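Local coordinates for protein transferrin (Manduca sexta, PDB 6WB6) that binds a single ferric ion per molecule together with a carbonate anion and transports iron as a secreted insect transferrin, at residues A[360-372]-A[618-632]. Sequence-based numbering, arbitrary orientation.
Sequences NVALSKCRAMSVF and FNIYGEFLKNNNVIF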
loop_
_atom_site.group_PDB
_atom_site.type_symbol
_atom_site.label_atom_id
_atom_site.label_comp_id
_atom_site.label_asym_id
_atom_site.label_seq_id
_atom_site.Cartn_x
_atom_site.Cartn_y
_atom_site.Cartn_z
ATOM N N ASN A 360 -8.018 1.727 22.018
ATOM C CA ASN A 360 -8.234 0.291 21.907
ATOM C C ASN A 360 -8.684 -0.094 20.500
ATOM O O ASN A 360 -8.287 -1.144 19.980
ATOM C CB ASN A 360 -9.280 -0.200 22.922
ATOM C CG ASN A 360 -8.812 -0.094 24.354
ATOM O OD1 ASN A 360 -7.622 -0.038 24.627
ATOM N ND2 ASN A 360 -9.760 -0.079 25.283
ATOM N N VAL A 361 -9.566 0.700 19.894
ATOM C CA VAL A 361 -9.973 0.383 18.533
ATOM C C VAL A 361 -8.770 0.486 17.603
ATOM O O VAL A 361 -8.518 -0.404 16.792
ATOM C CB VAL A 361 -11.138 1.279 18.067
ATOM C CG1 VAL A 361 -10.804 2.722 18.125
ATOM C CG2 VAL A 361 -11.526 0.918 16.643
ATOM N N ALA A 362 -7.992 1.559 17.730
ATOM C CA ALA A 362 -6.797 1.688 16.900
ATOM C C ALA A 362 -5.824 0.547 17.147
ATOM O O ALA A 362 -5.258 -0.011 16.195
ATOM C CB ALA A 362 -6.146 3.029 17.156
ATOM N N LEU A 363 -5.631 0.161 18.408
ATOM C CA LEU A 363 -4.844 -1.034 18.687
ATOM C C LEU A 363 -5.373 -2.241 17.914
ATOM O O LEU A 363 -4.602 -3.034 17.372
ATOM C CB LEU A 363 -4.855 -1.345 20.174
ATOM C CG LEU A 363 -4.020 -2.543 20.601
ATOM C CD1 LEU A 363 -2.602 -2.340 20.196
ATOM C CD2 LEU A 363 -4.127 -2.739 22.132
ATOM N N SER A 364 -6.689 -2.445 17.916
ATOM C CA SER A 364 -7.203 -3.621 17.235
ATOM C C SER A 364 -7.052 -3.487 15.724
ATOM O O SER A 364 -6.801 -4.487 15.048
ATOM C CB SER A 364 -8.653 -3.867 17.619
ATOM O OG SER A 364 -9.401 -2.696 17.402
ATOM N N LYS A 365 -7.187 -2.271 15.188
ATOM C CA LYS A 365 -6.983 -2.080 13.757
ATOM C C LYS A 365 -5.527 -2.310 13.393
ATOM O O LYS A 365 -5.221 -2.941 12.370
ATOM C CB LYS A 365 -7.442 -0.674 13.334
ATOM C CG LYS A 365 -7.361 -0.436 11.816
ATOM C CD LYS A 365 -7.873 0.927 11.372
ATOM C CE LYS A 365 -7.588 1.127 9.885
ATOM N NZ LYS A 365 -8.161 2.375 9.282
ATOM N N CYS A 366 -4.613 -1.843 14.240
ATOM C CA CYS A 366 -3.189 -2.063 13.997
ATOM C C CYS A 366 -2.843 -3.548 14.032
ATOM O O CYS A 366 -2.020 -4.030 13.241
ATOM C CB CYS A 366 -2.380 -1.283 15.032
ATOM S SG CYS A 366 -0.625 -1.508 14.911
ATOM N N ARG A 367 -3.485 -4.306 14.922
ATOM C CA ARG A 367 -3.193 -5.733 15.007
ATOM C C ARG A 367 -3.752 -6.496 13.812
ATOM O O ARG A 367 -3.124 -7.448 13.346
ATOM C CB ARG A 367 -3.742 -6.312 16.302
ATOM C CG ARG A 367 -2.876 -5.915 17.503
ATOM C CD ARG A 367 -3.432 -6.468 18.829
ATOM N NE ARG A 367 -2.529 -6.157 19.934
ATOM C CZ ARG A 367 -2.902 -6.068 21.204
ATOM N NH1 ARG A 367 -4.178 -6.266 21.542
ATOM N NH2 ARG A 367 -1.993 -5.777 22.137
ATOM N N ALA A 368 -4.952 -6.134 13.338
ATOM C CA ALA A 368 -5.489 -6.795 12.150
ATOM C C ALA A 368 -4.660 -6.421 10.930
ATOM O O ALA A 368 -4.356 -7.269 10.090
ATOM C CB ALA A 368 -6.966 -6.426 11.954
ATOM N N MET A 369 -4.230 -5.165 10.863
ATOM C CA MET A 369 -3.333 -4.729 9.803
ATOM C C MET A 369 -1.990 -5.447 9.871
ATOM O O MET A 369 -1.409 -5.786 8.837
ATOM C CB MET A 369 -3.150 -3.221 9.900
ATOM C CG MET A 369 -2.310 -2.607 8.834
ATOM S SD MET A 369 -2.628 -0.847 8.757
ATOM C CE MET A 369 -2.401 -0.390 10.470
ATOM N N SER A 370 -1.464 -5.679 11.074
ATOM C CA SER A 370 -0.176 -6.359 11.185
ATOM C C SER A 370 -0.257 -7.775 10.653
ATOM O O SER A 370 0.643 -8.228 9.955
ATOM C CB SER A 370 0.304 -6.408 12.629
ATOM O OG SER A 370 1.357 -7.311 12.711
ATOM N N VAL A 371 -1.299 -8.516 11.041
ATOM C CA VAL A 371 -1.397 -9.900 10.603
ATOM C C VAL A 371 -1.584 -9.962 9.094
ATOM O O VAL A 371 -1.026 -10.831 8.421
ATOM C CB VAL A 371 -2.532 -10.621 11.345
ATOM C CG1 VAL A 371 -2.455 -12.073 11.065
ATOM C CG2 VAL A 371 -2.399 -10.438 12.835
ATOM N N PHE A 372 -2.329 -9.016 8.536
ATOM C CA PHE A 372 -2.481 -8.989 7.092
ATOM C C PHE A 372 -1.139 -8.705 6.414
ATOM O O PHE A 372 -0.698 -9.459 5.532
ATOM C CB PHE A 372 -3.524 -7.943 6.704
ATOM C CG PHE A 372 -3.650 -7.764 5.231
ATOM C CD1 PHE A 372 -4.315 -8.705 4.474
ATOM C CD2 PHE A 372 -3.107 -6.673 4.609
ATOM C CE1 PHE A 372 -4.412 -8.562 3.106
ATOM C CE2 PHE A 372 -3.194 -6.531 3.245
ATOM C CZ PHE A 372 -3.857 -7.473 2.497
ATOM N N PHE A 618 -8.204 -5.678 2.920
ATOM C CA PHE A 618 -8.085 -4.993 4.190
ATOM C C PHE A 618 -8.418 -3.544 3.909
ATOM O O PHE A 618 -7.842 -2.935 3.004
ATOM C CB PHE A 618 -6.705 -5.126 4.811
ATOM C CG PHE A 618 -6.613 -4.483 6.162
ATOM C CD1 PHE A 618 -7.119 -5.127 7.277
ATOM C CD2 PHE A 618 -6.072 -3.222 6.309
ATOM C CE1 PHE A 618 -7.063 -4.551 8.519
ATOM C CE2 PHE A 618 -6.013 -2.624 7.563
ATOM C CZ PHE A 618 -6.506 -3.286 8.666
ATOM N N ASN A 619 -9.381 -3.009 4.654
ATOM C CA ASN A 619 -9.903 -1.687 4.377
ATOM C C ASN A 619 -9.082 -0.718 5.215
ATOM O O ASN A 619 -9.470 -0.291 6.308
ATOM C CB ASN A 619 -11.387 -1.637 4.690
ATOM C CG ASN A 619 -12.052 -0.406 4.137
ATOM O OD1 ASN A 619 -11.407 0.431 3.503
ATOM N ND2 ASN A 619 -13.353 -0.289 4.365
ATOM N N ILE A 620 -7.894 -0.406 4.697
ATOM C CA ILE A 620 -6.930 0.371 5.462
ATOM C C ILE A 620 -7.485 1.755 5.789
ATOM O O ILE A 620 -7.241 2.281 6.871
ATOM C CB ILE A 620 -5.583 0.441 4.715
ATOM C CG1 ILE A 620 -4.549 1.181 5.566
ATOM C CG2 ILE A 620 -5.711 1.087 3.351
ATOM C CD1 ILE A 620 -3.098 0.969 5.114
ATOM N N TYR A 621 -8.243 2.361 4.875
ATOM C CA TYR A 621 -8.787 3.696 5.099
ATOM C C TYR A 621 -10.268 3.701 5.451
ATOM O O TYR A 621 -10.856 4.772 5.532
ATOM C CB TYR A 621 -8.569 4.579 3.866
ATOM C CG TYR A 621 -7.160 4.567 3.329
ATOM C CD1 TYR A 621 -6.076 4.750 4.163
ATOM C CD2 TYR A 621 -6.922 4.347 1.985
ATOM C CE1 TYR A 621 -4.798 4.732 3.684
ATOM C CE2 TYR A 621 -5.639 4.331 1.491
ATOM C CZ TYR A 621 -4.579 4.522 2.348
ATOM O OH TYR A 621 -3.291 4.502 1.888
ATOM N N GLY A 622 -10.890 2.549 5.676
ATOM C CA GLY A 622 -12.324 2.499 5.884
ATOM C C GLY A 622 -12.728 2.608 7.356
ATOM O O GLY A 622 -11.897 2.660 8.258
ATOM N N GLU A 623 -14.041 2.641 7.574
ATOM C CA GLU A 623 -14.602 2.556 8.919
ATOM C C GLU A 623 -14.127 1.294 9.619
ATOM O O GLU A 623 -13.998 0.238 9.005
ATOM C CB GLU A 623 -16.136 2.542 8.863
ATOM C CG GLU A 623 -16.822 3.856 9.193
ATOM C CD GLU A 623 -18.321 3.673 9.468
ATOM O OE1 GLU A 623 -18.763 2.516 9.665
ATOM O OE2 GLU A 623 -19.051 4.687 9.487
ATOM N N PHE A 624 -13.867 1.391 10.918
ATOM C CA PHE A 624 -13.423 0.231 11.680
ATOM C C PHE A 624 -14.270 0.158 12.946
ATOM O O PHE A 624 -14.214 1.061 13.787
ATOM C CB PHE A 624 -11.929 0.324 11.986
ATOM C CG PHE A 624 -11.352 -0.940 12.520
ATOM C CD1 PHE A 624 -11.538 -1.293 13.846
ATOM C CD2 PHE A 624 -10.635 -1.782 11.700
ATOM C CE1 PHE A 624 -11.026 -2.448 14.334
ATOM C CE2 PHE A 624 -10.110 -2.935 12.175
ATOM C CZ PHE A 624 -10.304 -3.285 13.496
ATOM N N LEU A 625 -15.081 -0.889 13.063
ATOM C CA LEU A 625 -16.110 -0.980 14.103
ATOM C C LEU A 625 -16.811 0.354 14.296
ATOM O O LEU A 625 -16.788 0.949 15.371
ATOM C CB LEU A 625 -15.528 -1.444 15.428
ATOM C CG LEU A 625 -14.785 -2.764 15.365
ATOM C CD1 LEU A 625 -13.860 -2.912 16.583
ATOM C CD2 LEU A 625 -15.804 -3.881 15.264
ATOM N N LYS A 626 -17.415 0.836 13.215
ATOM C CA LYS A 626 -18.199 2.076 13.212
ATOM C C LYS A 626 -17.406 3.282 13.706
ATOM O O LYS A 626 -17.997 4.285 14.106
ATOM C CB LYS A 626 -19.490 1.944 14.043
ATOM C CG LYS A 626 -20.558 1.030 13.397
ATOM C CD LYS A 626 -21.966 1.237 13.985
ATOM C CE LYS A 626 -22.973 0.203 13.461
ATOM N NZ LYS A 626 -22.645 -0.269 12.095
ATOM N N ASN A 627 -16.073 3.213 13.687
ATOM C CA ASN A 627 -15.228 4.368 13.959
ATOM C C ASN A 627 -14.487 4.782 12.702
ATOM O O ASN A 627 -13.973 3.941 11.967
ATOM C CB ASN A 627 -14.219 4.077 15.060
ATOM C CG ASN A 627 -14.876 3.887 16.394
ATOM O OD1 ASN A 627 -14.594 4.616 17.312
ATOM N ND2 ASN A 627 -15.778 2.907 16.499
ATOM N N ASN A 628 -14.424 6.077 12.472
ATOM C CA ASN A 628 -13.727 6.600 11.318
ATOM C C ASN A 628 -12.369 7.137 11.714
ATOM O O ASN A 628 -12.104 7.433 12.883
ATOM C CB ASN A 628 -14.564 7.681 10.647
ATOM C CG ASN A 628 -15.765 7.099 9.977
ATOM O OD1 ASN A 628 -15.674 6.610 8.850
ATOM N ND2 ASN A 628 -16.890 7.065 10.697
ATOM N N ASN A 629 -11.492 7.220 10.717
ATOM C CA ASN A 629 -10.231 7.913 10.879
ATOM C C ASN A 629 -9.359 7.222 11.901
ATOM O O ASN A 629 -8.529 7.861 12.544
ATOM C CB ASN A 629 -10.467 9.364 11.285
ATOM C CG ASN A 629 -11.333 10.072 10.308
ATOM O OD1 ASN A 629 -11.273 9.800 9.098
ATOM N ND2 ASN A 629 -12.176 10.962 10.810
ATOM N N VAL A 630 -9.551 5.916 12.042
ATOM C CA VAL A 630 -8.718 5.123 12.927
ATOM C C VAL A 630 -7.364 4.916 12.253
ATOM O O VAL A 630 -7.291 4.333 11.166
ATOM C CB VAL A 630 -9.386 3.786 13.257
ATOM C CG1 VAL A 630 -8.604 3.092 14.332
ATOM C CG2 VAL A 630 -10.838 4.005 13.699
ATOM N N ILE A 631 -6.295 5.383 12.907
ATOM C CA ILE A 631 -4.914 5.329 12.401
ATOM C C ILE A 631 -4.750 6.231 11.189
ATOM O O ILE A 631 -3.885 7.109 11.176
ATOM C CB ILE A 631 -4.457 3.900 12.050
ATOM C CG1 ILE A 631 -4.489 3.027 13.304
ATOM C CG2 ILE A 631 -3.024 3.939 11.502
ATOM C CD1 ILE A 631 -4.024 1.629 13.139
ATOM N N PHE A 632 -5.550 6.008 10.154
ATOM C CA PHE A 632 -5.541 6.857 8.972
ATOM C C PHE A 632 -6.877 7.566 8.874
ATOM O O PHE A 632 -7.906 7.043 9.309
ATOM C CB PHE A 632 -5.271 6.047 7.676
ATOM C CG PHE A 632 -4.040 5.134 7.761
ATOM C CD1 PHE A 632 -2.766 5.651 7.640
ATOM C CD2 PHE A 632 -4.185 3.783 7.976
ATOM C CE1 PHE A 632 -1.652 4.850 7.754
ATOM C CE2 PHE A 632 -3.082 2.957 8.075
ATOM C CZ PHE A 632 -1.800 3.493 7.957
#
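Lys365, in helix 360-375, runs into the folded loop 618-632, where its ammonium donates to two backbone carbonyls: NZ lies 2.6 Å from Ile620 O and 2.9 Å from Val630 O. The two bonds differ in approach, in the carbonyl plane at Val630 but about 40° out of it at Ile620. CG is anti to the backbone N (chi1 -175°), which carries the extended chain across the Phe624 ring and beside Val630 to the two carbonyls. Its methylenes are used too: CB sits over the face of the Phe624 ring, 3.7 Å from the centroid. Val361 CG2 meets Phe624 CD1 at 3.6 Å, and Val630 CG1 rests 3.4 Å from Ala362 CA. Ile631 CD1 packs on Cys366 CB and meets Met369 CE tip to tip. One helical turn beyond Lys365, Met369 CA makes a CH-pi contact over the Phe618 ring (4.1 Å to the centroid), while its SD makes a Met-aromatic contact at the edge of Phe632, 3.9 Å from CE2. Phe618 CB in turn lies 4.0 Å from the Phe372 centroid, also CH-pi.

The Cys366-Cys384 disulfide ties the helix to strand 381-386; Arg586 NH1 hydrogen-bonds to Asn629 O, and Asp38 OD2, from the N-terminal half, accepts from Asn619 N. A methionine in place of Lys365 would probably leave the Ile620 and Val630 carbonyls without this shared donor. The contact thus joins a helix and a loop about 250 residues later through a largely enclosed ammonium, its charge probably offset in part by two carbonyl dipoles.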